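Local structure of KP6 killer toxin subunit beta (Ustilago maydis virus P6, 4GVB) at residues 7-12 against 72-77. The protein forms, with the alpha subunit, a secreted virally encoded antifungal toxin that kills sensitive cells of the same or related species. Sequence-based numbering, arbitrary orientation.
Sequences VMCQCV and TNCQPD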
loop_
_atom_site.group_PDB
_atom_site.type_symbol
_atom_site.label_atom_id
_atom_site.label_comp_id
_atom_site.label_asym_id
_atom_site.label_seq_id
_atom_site.Cartn_x
_atom_site.Cartn_y
_atom_site.Cartn_z
ATOM N N VAL B 7 20.223 7.328 0.551
ATOM C CA VAL B 7 20.023 5.962 0.084
ATOM C C VAL B 7 18.902 5.945 -0.954
ATOM O O VAL B 7 18.048 6.841 -0.972
ATOM C CB VAL B 7 19.669 5.024 1.277
ATOM C CG1 VAL B 7 18.275 5.325 1.786
ATOM C CG2 VAL B 7 19.765 3.570 0.866
ATOM N N MET B 8 18.913 4.957 -1.842
ATOM C CA MET B 8 17.789 4.732 -2.746
ATOM C C MET B 8 17.313 3.289 -2.563
ATOM O O MET B 8 18.125 2.384 -2.422
ATOM C CB MET B 8 18.173 5.021 -4.203
ATOM C CG MET B 8 19.288 4.147 -4.756
ATOM S SD MET B 8 19.879 4.700 -6.377
ATOM C CE MET B 8 20.911 3.326 -6.831
ATOM N N CYS B 9 15.999 3.084 -2.554
ATOM C CA CYS B 9 15.439 1.794 -2.193
ATOM C C CYS B 9 14.285 1.365 -3.078
ATOM O O CYS B 9 13.564 2.198 -3.635
ATOM C CB CYS B 9 14.935 1.819 -0.743
ATOM S SG CYS B 9 16.152 2.223 0.538
ATOM N N GLN B 10 14.136 0.051 -3.208
ATOM C CA GLN B 10 12.987 -0.570 -3.845
ATOM C C GLN B 10 12.328 -1.465 -2.811
ATOM O O GLN B 10 13.005 -2.043 -1.963
ATOM C CB GLN B 10 13.429 -1.480 -5.000
ATOM C CG GLN B 10 14.307 -0.862 -6.076
ATOM C CD GLN B 10 14.724 -1.909 -7.098
ATOM O OE1 GLN B 10 14.731 -1.661 -8.303
ATOM N NE2 GLN B 10 15.063 -3.092 -6.615
ATOM N N CYS B 11 11.005 -1.588 -2.879
ATOM C CA CYS B 11 10.305 -2.677 -2.202
ATOM C C CYS B 11 10.410 -3.908 -3.084
ATOM O O CYS B 11 10.283 -3.807 -4.299
ATOM C CB CYS B 11 8.825 -2.304 -1.993
ATOM S SG CYS B 11 8.594 -0.850 -0.966
ATOM N N VAL B 12 10.651 -5.069 -2.481
ATOM C CA VAL B 12 10.836 -6.294 -3.238
ATOM C C VAL B 12 10.079 -7.451 -2.592
ATOM O O VAL B 12 9.803 -7.436 -1.391
ATOM C CB VAL B 12 12.340 -6.666 -3.346
ATOM C CG1 VAL B 12 13.102 -5.579 -4.093
ATOM C CG2 VAL B 12 12.941 -6.877 -1.955
ATOM N N THR B 72 13.142 -4.979 1.416
ATOM C CA THR B 72 13.651 -3.810 0.740
ATOM C C THR B 72 15.057 -4.071 0.256
ATOM O O THR B 72 15.819 -4.772 0.907
ATOM C CB THR B 72 13.688 -2.588 1.667
ATOM O OG1 THR B 72 14.599 -2.842 2.747
ATOM C CG2 THR B 72 12.279 -2.280 2.217
ATOM N N ASN B 73 15.380 -3.517 -0.902
ATOM C CA ASN B 73 16.756 -3.486 -1.359
ATOM C C ASN B 73 17.147 -2.029 -1.343
ATOM O O ASN B 73 16.492 -1.218 -1.979
ATOM C CB ASN B 73 16.890 -4.036 -2.781
ATOM C CG ASN B 73 16.536 -5.510 -2.884
ATOM O OD1 ASN B 73 16.381 -6.209 -1.876
ATOM N ND2 ASN B 73 16.427 -5.999 -4.116
ATOM N N CYS B 74 18.194 -1.685 -0.603
ATOM C CA CYS B 74 18.592 -0.290 -0.489
ATOM C C CYS B 74 20.048 -0.159 -0.871
ATOM O O CYS B 74 20.828 -1.070 -0.631
ATOM C CB CYS B 74 18.397 0.232 0.935
ATOM S SG CYS B 74 16.682 0.478 1.441
ATOM N N GLN B 75 20.412 0.972 -1.466
ATOM C CA GLN B 75 21.825 1.251 -1.685
ATOM C C GLN B 75 22.130 2.737 -1.650
ATOM O O GLN B 75 21.235 3.563 -1.782
ATOM C CB GLN B 75 22.310 0.631 -2.988
ATOM C CG GLN B 75 21.491 0.949 -4.205
ATOM C CD GLN B 75 21.996 0.205 -5.421
ATOM O OE1 GLN B 75 21.460 -0.835 -5.794
ATOM N NE2 GLN B 75 23.047 0.727 -6.037
ATOM N N PRO B 76 23.411 3.087 -1.466
ATOM C CA PRO B 76 23.705 4.518 -1.495
ATOM C C PRO B 76 23.353 5.082 -2.863
ATOM O O PRO B 76 23.548 4.431 -3.891
ATOM C CB PRO B 76 25.214 4.579 -1.226
ATOM C CG PRO B 76 25.726 3.213 -1.531
ATOM C CD PRO B 76 24.613 2.255 -1.289
ATOM N N ASP B 77 22.776 6.276 -2.862
ATOM C CA ASP B 77 22.354 6.919 -4.095
ATOM C C ASP B 77 23.551 7.655 -4.691
ATOM O O ASP B 77 24.046 8.602 -4.096
ATOM C CB ASP B 77 21.231 7.913 -3.795
ATOM C CG ASP B 77 20.667 8.563 -5.048
ATOM O OD1 ASP B 77 21.304 8.490 -6.117
ATOM O OD2 ASP B 77 19.577 9.170 -4.955
HETATM O O HOH W 1 18.316 9.214 -2.467
#
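C9 and C74 face each other at a non-hydrogen-bonded position of two antiparallel strands, and their SG atoms are joined by a disulfide of 2.0 Å. Its torsion about the S–S bond is 111°, and the CA atoms of C9 and C74 lie only 4.1 Å apart. On each side of this covalent link sits a hydrogen-bonded pair, M8 with Q75 and Q10 with N73. The straightest of the four backbone bonds runs from M8 N to Q75 O, 2.7 Å long with 168° at the hydrogen.

M8 lies on the face of the sheet turned away from the disulfide. Its CB only skirts Q75 O, while CG, set between the backbone N and the carbonyl carbon (chi1 61°), comes to 3.6 Å from that same oxygen. From there the chain runs extended: SD passes near CA of D77, and CE ends against the Q75 side chain, 3.6 Å from its CG. R47 of strand 46-47 also touches M8.

Strands 7-13 and 70-76, near the two ends of the chain, form an antiparallel pair, with helix 57-67 packed against the disulfide-bearing face, where F60 meets C9. On that face C11 carries a second disulfide, to C64 of the same helix.

Beside the cystine, V7 lays CG2 against CB of C74. At the far end V12 crosses the N73 side chain at about a right angle, its CG1 3.6 Å from N73 CG. Beyond P76, a water donates to both V7 O and OD2 of D77, a carboxylate oxygen that Q79 NE2 also binds.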